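Local coordinates for protein SalCYP truncation (Salinispora tropica, PDB 7ABB) that belongs to the cytochrome P450 family, a largely helical fold, and binds heme c in a pocket inside its single chain, at residues 191-194 with 195-198; 357-360 with 361-365. All blocks are in the same frame, centred on the assembly; numbering follows the deposited sequence.

Contact 1: 191-194 with 195-198; sequences RRHV and ARRR
H193 and R197 meet one turn apart on helix 182-199 and make the closest side-chain packing of this contact. CG of the histidine, anti to the backbone N (chi1 -173°), leans the imidazole toward the next turn, and R197 CG comes over one ring face, offset toward the rim, 4.2 Å from the ring centroid in a CH-pi contact. A bend at chi2 brings the rest of the R197 chain back past the ring, NE 3.6 Å from H193 CE1, with guanidinium and ring planes 69° apart. R197 NE forms a salt bridge with D205 and NH2 a hydrogen bond to the carbonyl O of G148, while W149 meets the same imidazole edge-to-face. V194, also buried, packs on D222 and L229 of helix 222-235. Underneath runs the regular alpha-helical bonding, R197 N to H193 O at 3.1 Å and R198 N to V194 O at 2.9 Å.

The other arginines make the looser, more exposed side. R191 pairs with E188 and R198 with D222. R196 reaches the histidine through a water, lying in the plane of both groups, 2.9 Å from H193 ND1 and 2.9 Å from R196 NE. The water accepts from NE, and this cationic donor would probably polarise it.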
ATOM      1  N   ARG A 191      14.361 -16.414  -7.564  1.00 29.48           N
ATOM      2  CA  ARG A 191      14.861 -17.488  -8.422  1.00 34.22           C
ATOM      3  C   ARG A 191      14.999 -18.781  -7.637  1.00 37.76           C
ATOM      4  O   ARG A 191      14.610 -19.856  -8.110  1.00 38.04           O
ATOM      5  CB  ARG A 191      16.212 -17.101  -9.019  1.00 41.24           C
ATOM      6  CG  ARG A 191      16.124 -16.225 -10.231  1.00 41.38           C
ATOM      7  CD  ARG A 191      17.347 -16.390 -11.118  1.00 62.97           C
ATOM      8  NE  ARG A 191      18.564 -15.932 -10.454  1.00 64.69           N
ATOM      9  CZ  ARG A 191      18.951 -14.662 -10.394  1.00 68.74           C
ATOM     10  NH1 ARG A 191      18.223 -13.710 -10.961  1.00 66.89           N
ATOM     11  NH2 ARG A 191      20.072 -14.342  -9.765  1.00 64.59           N
ATOM     12  N   ARG A 192      15.560 -18.691  -6.431  1.00 33.80           N
ATOM     13  CA  ARG A 192      15.708 -19.874  -5.594  1.00 34.95           C
ATOM     14  C   ARG A 192      14.352 -20.422  -5.160  1.00 36.31           C
ATOM     15  O   ARG A 192      14.187 -21.645  -5.057  1.00 35.57           O
ATOM     16  CB  ARG A 192      16.584 -19.557  -4.379  1.00 38.91           C
ATOM     17  CG  ARG A 192      18.084 -19.408  -4.677  1.00 43.59           C
ATOM     18  CD  ARG A 192      18.874 -19.202  -3.380  1.00 51.19           C
ATOM     19  NE  ARG A 192      20.324 -19.375  -3.535  1.00 63.78           N
ATOM     20  CZ  ARG A 192      21.248 -18.446  -3.276  1.00 72.67           C
ATOM     21  NH1 ARG A 192      22.536 -18.734  -3.448  1.00 74.41           N
ATOM     22  NH2 ARG A 192      20.910 -17.236  -2.840  1.00 69.69           N
ATOM     23  N   HIS A 193      13.369 -19.547  -4.921  1.00 33.43           N
ATOM     24  CA  HIS A 193      12.049 -20.015  -4.517  1.00 30.52           C
ATOM     25  C   HIS A 193      11.372 -20.776  -5.653  1.00 33.28           C
ATOM     26  O   HIS A 193      10.762 -21.829  -5.439  1.00 32.02           O
ATOM     27  CB  HIS A 193      11.174 -18.839  -4.071  1.00 26.52           C
ATOM     28  CG  HIS A 193       9.872 -19.270  -3.477  1.00 25.46           C
ATOM     29  ND1 HIS A 193       9.799 -20.006  -2.312  1.00 26.58           N
ATOM     30  CD2 HIS A 193       8.599 -19.122  -3.915  1.00 26.37           C
ATOM     31  CE1 HIS A 193       8.531 -20.269  -2.046  1.00 27.83           C
ATOM     32  NE2 HIS A 193       7.784 -19.737  -2.999  1.00 25.91           N
ATOM     33  N   VAL A 194      11.441 -20.236  -6.867  1.00 31.57           N
ATOM     34  CA  VAL A 194      10.876 -20.942  -8.011  1.00 32.39           C
ATOM     35  C   VAL A 194      11.494 -22.326  -8.108  1.00 38.12           C
ATOM     36  O   VAL A 194      10.797 -23.331  -8.274  1.00 36.44           O
ATOM     37  CB  VAL A 194      11.088 -20.129  -9.298  1.00 31.02           C
ATOM     38  CG1 VAL A 194      10.665 -20.934 -10.540  1.00 36.94           C
ATOM     39  CG2 VAL A 194      10.297 -18.853  -9.221  1.00 35.16           C
ATOM     40  N   ALA A 195      12.813 -22.399  -7.954  1.00 34.66           N
ATOM     41  CA  ALA A 195      13.500 -23.683  -8.100  1.00 40.43           C
ATOM     42  C   ALA A 195      13.098 -24.657  -6.996  1.00 39.62           C
ATOM     43  O   ALA A 195      12.979 -25.868  -7.244  1.00 41.34           O
ATOM     44  CB  ALA A 195      15.015 -23.475  -8.107  1.00 48.99           C
ATOM     45  N   ARG A 196      12.920 -24.159  -5.769  1.00 38.27           N
ATOM     46  CA  ARG A 196      12.438 -25.004  -4.678  1.00 33.40           C
ATOM     47  C   ARG A 196      11.102 -25.643  -5.026  1.00 42.94           C
ATOM     48  O   ARG A 196      10.917 -26.856  -4.866  1.00 38.22           O
ATOM     49  CB  ARG A 196      12.313 -24.186  -3.388  1.00 36.66           C
ATOM     50  CG  ARG A 196      11.712 -24.968  -2.201  1.00 38.37           C
ATOM     51  CD  ARG A 196      11.202 -24.059  -1.086  1.00 37.23           C
ATOM     52  NE  ARG A 196      12.269 -23.464  -0.294  1.00 37.08           N
ATOM     53  CZ  ARG A 196      12.955 -24.088   0.658  1.00 44.68           C
ATOM     54  NH1 ARG A 196      12.724 -25.367   0.940  1.00 47.49           N
ATOM     55  NH2 ARG A 196      13.892 -23.424   1.321  1.00 42.75           N
ATOM     56  N   ARG A 197      10.149 -24.835  -5.501  1.00 34.87           N
ATOM     57  CA  ARG A 197       8.810 -25.348  -5.745  1.00 30.12           C
ATOM     58  C   ARG A 197       8.764 -26.221  -6.991  1.00 34.11           C
ATOM     59  O   ARG A 197       7.961 -27.152  -7.054  1.00 39.60           O
ATOM     60  CB  ARG A 197       7.821 -24.193  -5.850  1.00 28.75           C
ATOM     61  CG  ARG A 197       7.690 -23.407  -4.554  1.00 36.32           C
ATOM     62  CD  ARG A 197       7.289 -24.282  -3.378  1.00 31.21           C
ATOM     63  NE  ARG A 197       6.865 -23.485  -2.226  1.00 36.74           N
ATOM     64  CZ  ARG A 197       7.091 -23.785  -0.945  1.00 37.34           C
ATOM     65  NH1 ARG A 197       7.761 -24.877  -0.592  1.00 37.50           N
ATOM     66  NH2 ARG A 197       6.639 -22.969  -0.003  1.00 36.88           N
ATOM     67  N   ARG A 198       9.611 -25.939  -7.979  1.00 38.01           N
ATOM     68  CA  ARG A 198       9.664 -26.801  -9.153  1.00 42.79           C
ATOM     69  C   ARG A 198      10.167 -28.190  -8.774  1.00 47.12           C
ATOM     70  O   ARG A 198       9.630 -29.200  -9.237  1.00 44.73           O
ATOM     71  CB  ARG A 198      10.539 -26.152 -10.224  1.00 36.79           C
ATOM     72  CG  ARG A 198      10.387 -26.791 -11.597  1.00 60.64           C
ATOM     73  CD  ARG A 198      11.138 -26.020 -12.679  1.00 63.69           C
ATOM     74  NE  ARG A 198      10.376 -24.893 -13.222  1.00 53.94           N
ATOM     75  CZ  ARG A 198       9.303 -25.022 -13.998  1.00 56.92           C
ATOM     76  NH1 ARG A 198       8.685 -23.945 -14.465  1.00 57.02           N
ATOM     77  NH2 ARG A 198       8.840 -26.232 -14.307  1.00 67.89           N
TER
HETATM   78  O   HOH W   1      12.327 -20.639  -1.001  1.00 33.80           O

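Contact 2: 357-360 with 361-365; sequences EEWH and ELIPD
W359 and I363 pack against each other where helix 345-362, the long helix near the C-terminal end of this P450-type chain, runs out into a turn. The last alpha-helical bond between the two segments, I363 N to W359 O, is short at 2.7 Å and almost collinear with the carbonyl. I363 is also the first residue to leave helical geometry. One residue earlier, L362 N donates to E358 O at 3.3 Å.

The isoleucine side chain can be followed outward over the indole. CB rests over one face of the ring system, 3.8 Å from W359 NE1 and 3.5 Å from W359 O. From there the branches part: CG2 stays near W359 NE1 and CE2, whereas CG1, anti to the carbonyl carbon (chi1 -50°), starts the longer arm. With chi2 extended at 176°, CD1 is carried out over the benzo ring, 3.8 Å from its centroid and only 10° from the ring normal, a CH-pi contact over the face. F130 and Y366 each meet the indole edge-to-face, while I119 of helix 108-120 and W388 touch the isoleucine.

H360 ND1 bonds to the carbonyl O of W356, and the histidine ring meets F261 of helix 255-263 and Y366. E357 and E358 form salt bridges with R112, and E358 also with R116, joining this helix to helix 108-120 by charge as well as by apolar packing. P364 then continues the chain beyond the turn, bringing its CB to 3.5 Å from H360 O.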
ATOM      1  N   GLU A 357      -6.547  -4.174  16.667  1.00 17.23           N
ATOM      2  CA  GLU A 357      -7.331  -4.881  17.671  1.00 17.37           C
ATOM      3  C   GLU A 357      -6.422  -5.443  18.757  1.00 16.88           C
ATOM      4  O   GLU A 357      -6.658  -5.262  19.965  1.00 17.97           O
ATOM      5  CB  GLU A 357      -8.141  -6.003  17.004  1.00 20.04           C
ATOM      6  CG  GLU A 357      -9.357  -5.538  16.214  1.00 19.98           C
ATOM      7  CD  GLU A 357     -10.012  -6.650  15.423  1.00 24.48           C
ATOM      8  OE1 GLU A 357      -9.331  -7.657  15.127  1.00 24.13           O
ATOM      9  OE2 GLU A 357     -11.212  -6.528  15.088  1.00 26.86           O
ATOM     10  N   GLU A 358      -5.388  -6.182  18.345  1.00 17.42           N
ATOM     11  CA  GLU A 358      -4.532  -6.815  19.342  1.00 16.89           C
ATOM     12  C   GLU A 358      -3.731  -5.766  20.109  1.00 18.18           C
ATOM     13  O   GLU A 358      -3.476  -5.935  21.307  1.00 18.85           O
ATOM     14  CB  GLU A 358      -3.613  -7.850  18.683  1.00 18.19           C
ATOM     15  CG  GLU A 358      -4.358  -9.042  18.080  1.00 19.51           C
ATOM     16  CD  GLU A 358      -5.205  -9.742  19.093  1.00 23.50           C
ATOM     17  OE1 GLU A 358      -4.660 -10.121  20.152  1.00 24.59           O
ATOM     18  OE2 GLU A 358      -6.411  -9.915  18.844  1.00 24.68           O
ATOM     19  N   TRP A 359      -3.361  -4.668  19.446  1.00 16.71           N
ATOM     20  CA  TRP A 359      -2.664  -3.582  20.124  1.00 17.71           C
ATOM     21  C   TRP A 359      -3.505  -3.039  21.272  1.00 18.04           C
ATOM     22  O   TRP A 359      -3.012  -2.889  22.393  1.00 19.03           O
ATOM     23  CB  TRP A 359      -2.323  -2.474  19.118  1.00 17.04           C
ATOM     24  CG  TRP A 359      -1.605  -1.324  19.753  1.00 16.90           C
ATOM     25  CD1 TRP A 359      -2.169  -0.310  20.473  1.00 19.89           C
ATOM     26  CD2 TRP A 359      -0.190  -1.088  19.759  1.00 15.24           C
ATOM     27  NE1 TRP A 359      -1.198   0.538  20.914  1.00 19.59           N
ATOM     28  CE2 TRP A 359       0.026   0.089  20.499  1.00 18.35           C
ATOM     29  CE3 TRP A 359       0.911  -1.757  19.226  1.00 16.00           C
ATOM     30  CZ2 TRP A 359       1.298   0.611  20.715  1.00 20.22           C
ATOM     31  CZ3 TRP A 359       2.180  -1.244  19.440  1.00 19.99           C
ATOM     32  CH2 TRP A 359       2.358  -0.050  20.170  1.00 19.59           C
ATOM     33  N   HIS A 360      -4.784  -2.745  21.023  1.00 17.94           N
ATOM     34  CA  HIS A 360      -5.594  -2.124  22.073  1.00 18.07           C
ATOM     35  C   HIS A 360      -5.999  -3.092  23.178  1.00 19.28           C
ATOM     36  O   HIS A 360      -6.336  -2.668  24.289  1.00 19.92           O
ATOM     37  CB  HIS A 360      -6.807  -1.460  21.431  1.00 18.88           C
ATOM     38  CG  HIS A 360      -6.454  -0.203  20.708  1.00 18.35           C
ATOM     39  ND1 HIS A 360      -5.987  -0.189  19.410  1.00 18.77           N
ATOM     40  CD2 HIS A 360      -6.421   1.082  21.133  1.00 18.79           C
ATOM     41  CE1 HIS A 360      -5.729   1.057  19.051  1.00 19.25           C
ATOM     42  NE2 HIS A 360      -5.978   1.847  20.082  1.00 18.57           N
ATOM     43  N   GLU A 361      -5.902  -4.395  22.931  1.00 20.14           N
ATOM     44  CA  GLU A 361      -6.120  -5.374  23.987  1.00 20.51           C
ATOM     45  C   GLU A 361      -4.982  -5.357  24.990  1.00 19.69           C
ATOM     46  O   GLU A 361      -5.212  -5.481  26.198  1.00 23.79           O
ATOM     47  CB  GLU A 361      -6.254  -6.758  23.369  1.00 23.00           C
ATOM     48  CG  GLU A 361      -6.390  -7.856  24.388  1.00 31.62           C
ATOM     49  CD  GLU A 361      -7.671  -7.763  25.188  1.00 48.59           C
ATOM     50  OE1 GLU A 361      -7.628  -8.002  26.419  1.00 66.41           O
ATOM     51  OE2 GLU A 361      -8.722  -7.458  24.583  1.00 46.01           O
ATOM     52  N   LEU A 362      -3.754  -5.208  24.510  1.00 19.88           N
ATOM     53  CA  LEU A 362      -2.582  -5.252  25.371  1.00 22.87           C
ATOM     54  C   LEU A 362      -2.102  -3.876  25.811  1.00 19.77           C
ATOM     55  O   LEU A 362      -1.525  -3.747  26.902  1.00 22.05           O
ATOM     56  CB  LEU A 362      -1.452  -5.986  24.639  1.00 21.57           C
ATOM     57  CG  LEU A 362      -1.662  -7.494  24.472  1.00 29.63           C
ATOM     58  CD1 LEU A 362      -0.600  -8.050  23.549  1.00 35.55           C
ATOM     59  CD2 LEU A 362      -1.613  -8.190  25.823  1.00 34.70           C
ATOM     60  N   ILE A 363      -2.338  -2.856  24.993  1.00 19.74           N
ATOM     61  CA  ILE A 363      -1.866  -1.489  25.196  1.00 18.83           C
ATOM     62  C   ILE A 363      -3.038  -0.548  24.918  1.00 18.81           C
ATOM     63  O   ILE A 363      -3.069   0.121  23.869  1.00 19.25           O
ATOM     64  CB  ILE A 363      -0.655  -1.184  24.298  1.00 17.57           C
ATOM     65  CG1 ILE A 363       0.428  -2.271  24.416  1.00 19.59           C
ATOM     66  CG2 ILE A 363      -0.097   0.236  24.608  1.00 19.29           C
ATOM     67  CD1 ILE A 363       1.617  -2.076  23.463  1.00 20.63           C
ATOM     68  N   PRO A 364      -4.036  -0.492  25.808  1.00 19.21           N
ATOM     69  CA  PRO A 364      -5.213   0.349  25.548  1.00 19.18           C
ATOM     70  C   PRO A 364      -4.919   1.823  25.597  1.00 20.85           C
ATOM     71  O   PRO A 364      -5.633   2.596  24.945  1.00 21.67           O
ATOM     72  CB  PRO A 364      -6.196  -0.074  26.644  1.00 21.50           C
ATOM     73  CG  PRO A 364      -5.331  -0.606  27.753  1.00 22.61           C
ATOM     74  CD  PRO A 364      -4.192  -1.291  27.036  1.00 23.36           C
ATOM     75  N   ASP A 365      -3.935   2.246  26.388  1.00 20.55           N
ATOM     76  CA  ASP A 365      -3.589   3.653  26.546  1.00 20.56           C
ATOM     77  C   ASP A 365      -2.115   3.813  26.204  1.00 21.97           C
ATOM     78  O   ASP A 365      -1.276   3.018  26.652  1.00 23.00           O
ATOM     79  CB  ASP A 365      -3.878   4.107  27.982  1.00 27.63           C
ATOM     80  CG  ASP A 365      -3.798   5.611  28.160  1.00 29.28           C
ATOM     81  OD1 ASP A 365      -3.616   6.341  27.177  1.00 32.65           O
ATOM     82  OD2 ASP A 365      -3.924   6.049  29.314  1.00 36.35           O
TER

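Followed from the N terminus, the chain first makes contact 1 near the end of helix 182-199, then runs through helices 206-210, 222-235, 238-253, 255-263 and 268-278 and strands 285-288 and 302-304 of the mixed sheet before contact 2 at the end of helix 345-362. Each contact spans about one helical turn and closes no long loop; the two lie in series, neither nested nor crossing, with centres 39 Å apart and no touch. Contact 1 faces helices 206-210 and 222-235, whereas contact 2 lies against helices 108-120, 238-253 and 255-263. Both lie near the C-terminal end of a helix that packs on neighbouring helices, in separate parts of one P450-type fold.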